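Local structure of conserved hypothetical protein (Thermoplasma acidophilum DSM 1728, 1Q7H) at residues H5-K9 / K10-R14; L56-V60 / Y61-Y65; D99-R102 / K103-I107. The protein is of unknown function but carries a PUA domain and probably binds RNA, possibly in translation initiation. One frame throughout, in Å; residues are numbered along the deposited sequence.

Contact 1: H5-K9 / K10-R14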
# COMPACT_ATOMS: atom_id res chain seq x y z
N HIS A 5 7.92 -8.96 -19.06
CA HIS A 5 7.80 -10.39 -19.37
C HIS A 5 6.74 -11.01 -18.48
O HIS A 5 6.73 -10.79 -17.27
CB HIS A 5 9.11 -11.13 -19.08
CG HIS A 5 10.27 -10.69 -19.91
ND1 HIS A 5 10.55 -11.23 -21.15
CD2 HIS A 5 11.26 -9.79 -19.66
CE1 HIS A 5 11.66 -10.69 -21.62
NE2 HIS A 5 12.11 -9.82 -20.73
N PHE A 6 5.84 -11.79 -19.06
CA PHE A 6 4.86 -12.48 -18.25
C PHE A 6 5.66 -13.57 -17.56
O PHE A 6 6.53 -14.19 -18.18
CB PHE A 6 3.77 -13.09 -19.12
CG PHE A 6 2.72 -12.10 -19.55
CD1 PHE A 6 1.62 -11.85 -18.73
CD2 PHE A 6 2.86 -11.38 -20.73
CE1 PHE A 6 0.67 -10.90 -19.09
CE2 PHE A 6 1.92 -10.43 -21.10
CZ PHE A 6 0.82 -10.18 -20.28
N ILE A 7 5.40 -13.77 -16.28
CA ILE A 7 6.12 -14.76 -15.51
C ILE A 7 5.34 -16.07 -15.44
O ILE A 7 4.14 -16.10 -15.70
CB ILE A 7 6.45 -14.24 -14.09
CG1 ILE A 7 5.18 -13.89 -13.32
CG2 ILE A 7 7.30 -12.98 -14.19
CD1 ILE A 7 5.45 -13.28 -11.96
N SER A 8 6.04 -17.15 -15.10
CA SER A 8 5.41 -18.46 -14.99
C SER A 8 4.31 -18.47 -13.92
O SER A 8 4.20 -17.56 -13.09
CB SER A 8 6.45 -19.52 -14.63
OG SER A 8 6.87 -19.38 -13.28
N LYS A 9 3.50 -19.52 -13.95
CA LYS A 9 2.43 -19.70 -13.00
C LYS A 9 3.01 -19.80 -11.58
O LYS A 9 2.49 -19.21 -10.64
CB LYS A 9 1.66 -20.98 -13.36
CG LYS A 9 0.19 -21.00 -12.97
CD LYS A 9 -0.01 -21.06 -11.46
CE LYS A 9 -1.49 -21.09 -11.11
NZ LYS A 9 -2.19 -22.28 -11.68
N LYS A 10 4.11 -20.53 -11.43
CA LYS A 10 4.73 -20.68 -10.12
C LYS A 10 5.31 -19.38 -9.58
O LYS A 10 5.27 -19.13 -8.38
CB LYS A 10 5.80 -21.78 -10.16
CG LYS A 10 5.21 -23.17 -10.35
CD LYS A 10 6.27 -24.27 -10.44
CE LYS A 10 7.04 -24.42 -9.14
NZ LYS A 10 7.96 -25.59 -9.20
N GLU A 11 5.85 -18.56 -10.47
CA GLU A 11 6.41 -17.28 -10.04
C GLU A 11 5.26 -16.38 -9.56
O GLU A 11 5.36 -15.75 -8.52
CB GLU A 11 7.16 -16.61 -11.20
CG GLU A 11 8.42 -17.34 -11.61
CD GLU A 11 9.62 -17.01 -10.73
OE1 GLU A 11 9.45 -16.34 -9.69
OE2 GLU A 11 10.74 -17.43 -11.08
N ALA A 12 4.18 -16.34 -10.34
CA ALA A 12 3.03 -15.52 -10.00
C ALA A 12 2.47 -15.93 -8.64
O ALA A 12 2.17 -15.09 -7.80
CB ALA A 12 1.95 -15.66 -11.06
N LYS A 13 2.34 -17.24 -8.44
CA LYS A 13 1.80 -17.75 -7.19
C LYS A 13 2.48 -17.15 -5.97
O LYS A 13 1.83 -16.86 -4.97
CB LYS A 13 1.91 -19.28 -7.16
CG LYS A 13 1.21 -19.93 -5.98
CD LYS A 13 1.39 -21.44 -6.03
CE LYS A 13 0.74 -22.13 -4.84
NZ LYS A 13 -0.74 -21.93 -4.82
N ARG A 14 3.79 -16.96 -6.04
CA ARG A 14 4.52 -16.39 -4.92
C ARG A 14 4.01 -14.99 -4.60
O ARG A 14 3.85 -14.62 -3.44
CB ARG A 14 6.02 -16.33 -5.21
CG ARG A 14 6.83 -15.71 -4.08
CD ARG A 14 8.31 -15.71 -4.38
NE ARG A 14 8.67 -14.74 -5.41
CZ ARG A 14 9.00 -13.48 -5.17
NH1 ARG A 14 9.02 -13.03 -3.92
NH2 ARG A 14 9.32 -12.68 -6.17
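The carbonyl oxygen of Ser8 receives the amide of Ala12, with Ser8 O 3.0 Å from Ala12 N and a nearly straight N-H at 167°. The same serine is the N-cap of helix 9-20. Its OG accepts from the amide of Glu11, with Ser8 OG and Glu11 N 3.1 Å apart. The side chain therefore takes an amide of the first helical turn, which has no carbonyl of an earlier turn to bind. A first torsion of 72° sets OG between the backbone N and the carbonyl carbon of Ser8, and this turns it back over the start of the helix. One residue further on, Lys13 N gives to Lys9 O at 3.0 Å, in the regular helical pattern. Glu11 also packs on the cap, its CG 3.1 Å from Ser8 OG. Its chain then bends at chi2, and the carboxylate leads away from the cap. Ile7, the residue before the cap, crosses the Glu11 side chain at about a right angle. Ile7 CB lies 3.8 Å from Glu11 CB. Together with Ala12, Ile7 occupies the two positions of a hydrophobic staple. Beyond the two segments, Ile7 also touches Leu31, Val33 and Tyr42, and Ala12 touches Leu31. The cap thus joins the edge strand 5-6 to its helix at the protein surface, with only Ala12 buried among the touching residues. The apolar side is modest: Ile7 CG1 stops 4.3 Å from Ala12 CB.

Contact 2: L56-V60 / Y61-Y65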
# COMPACT_ATOMS: atom_id res chain seq x y z
N LEU A 56 7.66 -6.22 -0.59
CA LEU A 56 6.71 -6.22 -1.69
C LEU A 56 5.60 -5.28 -1.25
O LEU A 56 4.96 -5.48 -0.23
CB LEU A 56 6.16 -7.62 -1.94
CG LEU A 56 7.08 -8.56 -2.70
CD1 LEU A 56 6.47 -9.94 -2.71
CD2 LEU A 56 7.29 -8.05 -4.11
N ILE A 57 5.39 -4.24 -2.05
CA ILE A 57 4.41 -3.20 -1.77
C ILE A 57 3.30 -3.18 -2.82
O ILE A 57 3.57 -3.14 -4.01
CB ILE A 57 5.11 -1.82 -1.79
CG1 ILE A 57 6.20 -1.77 -0.71
CG2 ILE A 57 4.11 -0.70 -1.62
CD1 ILE A 57 7.07 -0.53 -0.79
N PRO A 58 2.02 -3.24 -2.38
CA PRO A 58 0.93 -3.21 -3.37
C PRO A 58 0.86 -1.76 -3.85
O PRO A 58 1.14 -0.85 -3.08
CB PRO A 58 -0.29 -3.59 -2.55
CG PRO A 58 0.05 -3.01 -1.17
CD PRO A 58 1.50 -3.44 -1.02
N SER A 59 0.50 -1.55 -5.11
CA SER A 59 0.39 -0.19 -5.61
C SER A 59 -0.97 0.36 -5.19
O SER A 59 -1.85 -0.40 -4.78
CB SER A 59 0.47 -0.16 -7.14
OG SER A 59 -0.73 -0.62 -7.71
N VAL A 60 -1.16 1.67 -5.29
CA VAL A 60 -2.44 2.23 -4.94
C VAL A 60 -3.48 1.72 -5.93
O VAL A 60 -4.66 1.66 -5.60
CB VAL A 60 -2.43 3.78 -4.93
CG1 VAL A 60 -1.71 4.28 -3.68
CG2 VAL A 60 -1.76 4.31 -6.19
N TYR A 61 -3.06 1.33 -7.13
CA TYR A 61 -4.01 0.81 -8.12
C TYR A 61 -4.50 -0.55 -7.65
O TYR A 61 -5.68 -0.86 -7.75
CB TYR A 61 -3.37 0.65 -9.50
CG TYR A 61 -2.71 1.91 -10.02
CD1 TYR A 61 -3.27 3.16 -9.76
CD2 TYR A 61 -1.53 1.85 -10.75
CE1 TYR A 61 -2.66 4.33 -10.22
CE2 TYR A 61 -0.91 3.00 -11.22
CZ TYR A 61 -1.47 4.24 -10.95
OH TYR A 61 -0.85 5.37 -11.41
N LEU A 62 -3.58 -1.38 -7.14
CA LEU A 62 -3.99 -2.69 -6.66
C LEU A 62 -4.89 -2.53 -5.44
O LEU A 62 -5.89 -3.23 -5.31
CB LEU A 62 -2.77 -3.56 -6.31
CG LEU A 62 -3.13 -4.92 -5.70
CD1 LEU A 62 -4.05 -5.69 -6.65
CD2 LEU A 62 -1.86 -5.73 -5.46
N LEU A 63 -4.55 -1.61 -4.55
CA LEU A 63 -5.36 -1.40 -3.36
C LEU A 63 -6.81 -1.08 -3.72
O LEU A 63 -7.75 -1.47 -3.02
CB LEU A 63 -4.78 -0.28 -2.50
CG LEU A 63 -3.46 -0.53 -1.77
CD1 LEU A 63 -3.13 0.69 -0.93
CD2 LEU A 63 -3.57 -1.75 -0.88
N ASN A 64 -7.00 -0.38 -4.84
CA ASN A 64 -8.34 -0.00 -5.25
C ASN A 64 -9.01 -1.03 -6.14
O ASN A 64 -10.23 -1.01 -6.29
CB ASN A 64 -8.31 1.37 -5.92
CG ASN A 64 -8.06 2.49 -4.92
OD1 ASN A 64 -7.06 3.23 -5.00
ND2 ASN A 64 -8.96 2.61 -3.96
N TYR A 65 -8.22 -1.94 -6.70
CA TYR A 65 -8.74 -3.00 -7.55
C TYR A 65 -9.16 -4.19 -6.68
O TYR A 65 -10.19 -4.82 -6.91
CB TYR A 65 -7.67 -3.42 -8.56
CG TYR A 65 -7.96 -4.71 -9.29
CD1 TYR A 65 -9.18 -4.93 -9.92
CD2 TYR A 65 -6.99 -5.71 -9.38
CE1 TYR A 65 -9.44 -6.10 -10.62
CE2 TYR A 65 -7.23 -6.89 -10.09
CZ TYR A 65 -8.46 -7.08 -10.70
OH TYR A 65 -8.72 -8.24 -11.41
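Pro58 and Leu63 meet across the start of helix 60-65, just where strand 56-58 ends. Pro58 CG reaches Leu63 CD2 at 3.8 Å, and the two side chains cross obliquely. Leu62 fills the neighbouring place, its CD2 3.9 Å from Pro58 CB. The proline is thus a small knob resting against one methyl from each of two successive leucines. Because Pro58 precedes the N-cap residue Ser59, its pairing with Leu63 matches a hydrophobic staple. Around this knob, Leu62 also packs on Ile24, Ile26 and Val50. Pro58 and Leu63 also both touch Phe108 of strand 106-111.

Beside this apolar group lies the cap. Ser59 OG accepts from Leu62 N at 3.0 Å, with an N-H angle of 159°. The bond from Tyr61 N to the same oxygen is weak. Ser59 OG is also hydrogen-bonded to Pro48 O. The backbone closes the turn with Leu63 N on Ser59 O, also 3.0 Å.

On the side of Tyr61, CG lies anti to its own carbonyl carbon (chi1 -54°), which sets the ring beside Val60 CG2. Val60 CG2 comes to 4.0 Å from Tyr61 CD1, at an oblique angle to the ring. Tyr61 CB lies 3.4 Å from Ser59 OG. The Tyr61 side chain also touches Pro48. Putting a glycine at Tyr61 would probably leave Val60 CG2 without its aromatic neighbour and open a gap beside Ser59 OG and Pro48.

Chemically, one buried hydroxyl does double work. Ser59 OG answers amides at the helix start and ties them to the carbonyl of Pro48, so a polar helix end can be held inside an apolar setting.

Contact 3: D99-R102 / K103-I107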
# COMPACT_ATOMS: atom_id res chain seq x y z
N ASP A 99 -7.61 -2.21 14.73
CA ASP A 99 -7.03 -2.17 16.06
C ASP A 99 -5.93 -3.19 16.30
O ASP A 99 -5.36 -3.24 17.38
CB ASP A 99 -8.09 -2.29 17.17
CG ASP A 99 -8.93 -3.55 17.07
OD1 ASP A 99 -8.38 -4.62 16.74
OD2 ASP A 99 -10.15 -3.47 17.34
N SER A 100 -5.60 -3.98 15.28
CA SER A 100 -4.54 -4.95 15.46
C SER A 100 -3.21 -4.42 14.92
O SER A 100 -2.20 -5.09 15.01
CB SER A 100 -4.91 -6.27 14.77
OG SER A 100 -4.83 -6.16 13.37
N ILE A 101 -3.22 -3.20 14.39
CA ILE A 101 -2.00 -2.60 13.86
C ILE A 101 -0.96 -2.30 14.94
O ILE A 101 -1.26 -1.74 16.00
CB ILE A 101 -2.31 -1.28 13.07
CG1 ILE A 101 -2.97 -1.62 11.73
CG2 ILE A 101 -1.04 -0.51 12.80
CD1 ILE A 101 -3.68 -0.43 11.07
N ARG A 102 0.27 -2.71 14.67
CA ARG A 102 1.38 -2.51 15.58
C ARG A 102 2.51 -1.81 14.85
O ARG A 102 2.63 -1.89 13.62
CB ARG A 102 1.88 -3.86 16.12
CG ARG A 102 0.86 -4.63 16.94
CD ARG A 102 0.55 -3.91 18.24
NE ARG A 102 -0.51 -4.58 18.99
CZ ARG A 102 -1.81 -4.33 18.85
NH1 ARG A 102 -2.23 -3.42 17.98
NH2 ARG A 102 -2.69 -5.00 19.59
N LYS A 103 3.36 -1.13 15.61
CA LYS A 103 4.50 -0.43 15.04
C LYS A 103 5.26 -1.39 14.15
O LYS A 103 5.56 -2.52 14.55
CB LYS A 103 5.40 0.09 16.17
CG LYS A 103 6.56 0.93 15.68
CD LYS A 103 7.18 1.75 16.79
CE LYS A 103 8.21 2.72 16.24
NZ LYS A 103 8.67 3.67 17.28
N GLY A 104 5.55 -0.97 12.92
CA GLY A 104 6.28 -1.85 12.02
C GLY A 104 5.44 -2.51 10.93
O GLY A 104 5.99 -2.95 9.93
N ASP A 105 4.13 -2.60 11.14
CA ASP A 105 3.24 -3.20 10.14
C ASP A 105 3.09 -2.29 8.92
O ASP A 105 3.20 -1.06 9.02
CB ASP A 105 1.83 -3.41 10.70
CG ASP A 105 1.77 -4.42 11.82
OD1 ASP A 105 2.72 -5.21 11.97
OD2 ASP A 105 0.75 -4.43 12.55
N MSE A 106 2.82 -2.89 7.77
CA MSE A 106 2.57 -2.11 6.57
C MSE A 106 1.09 -1.74 6.71
O MSE A 106 0.28 -2.58 7.10
CB MSE A 106 2.77 -2.98 5.32
CG MSE A 106 2.69 -2.21 4.02
SE MSE A 106 3.07 -3.37 2.49
CE MSE A 106 4.98 -3.55 2.71
N ILE A 107 0.75 -0.48 6.42
CA ILE A 107 -0.65 -0.07 6.50
C ILE A 107 -1.12 0.48 5.17
O ILE A 107 -0.34 0.95 4.35
CB ILE A 107 -0.87 1.01 7.60
CG1 ILE A 107 -0.08 2.28 7.27
CG2 ILE A 107 -0.49 0.44 8.95
CD1 ILE A 107 -0.50 3.48 8.06
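The carboxylate of Asp105 is approached from above its plane by the amide of Arg102. The two residues are the ends of a type II beta turn that leads into strand 106-111 of the PUA domain. Asp105 OD2 lies 2.8 Å from Arg102 N, and the N-H points at it within 18° of straight. The other flat group, the guanidinium of Arg102, is used at its edge. Arg102 NH1 gives to Asp99 O at 3.2 Å and to Ile101 O at 2.8 Å, and both oxygens lie close to the guanidinium plane. The bend of the arginine chain at chi2 (-67°) folds it back toward these carbonyls. Arg102 NH1 therefore stays 6.3 Å from Asp105 OD2, too far for contact between the opposite charges.

Asp105 N returns a bond to Arg102 O at 3.0 Å. The end residues are thus joined twice, by the backbone bond of the turn and by the carboxylate. The positive phi of Gly104 fits the third position of such a turn, where a side chain would press on the carbonyl oxygen of Lys103. Outside the turn, Lys103 N gives to Asp125 OD1, and the backbones of Gly104 and Asp105 bond to Ala122. These partners fasten the turn to strand 116-122 and the loop beyond it.

Next to the turn, Ile101 and Ile107 are buried and both touch Val73 and Ala122. Their side chains cross at about a right angle, with Ile101 CD1 3.9 Å from Ile107 CG2.

How the contacts relate
Along the chain the contacts follow in series. Contacts 1 and 2 belong to the N-terminal DUF1947 region, and contact 3 to the PUA domain. Strands 5-6 and 56-58 are the outermost strands of one antiparallel sheet, and each runs into a serine-capped helix. The centres of contacts 1 and 2 lie about 18 Å apart, yet Arg14 packs on Leu56. Of the three, contact 2 lies nearest the centre of the folded chain. Its centre is about 17 Å from that of contact 3, and the selenomethionine Met106 packs against Leu56, Ile57 and Pro58. Contacts 1 and 3 are about 29 Å apart between centres and do not touch. Contact 2 thus lies where the two regions meet.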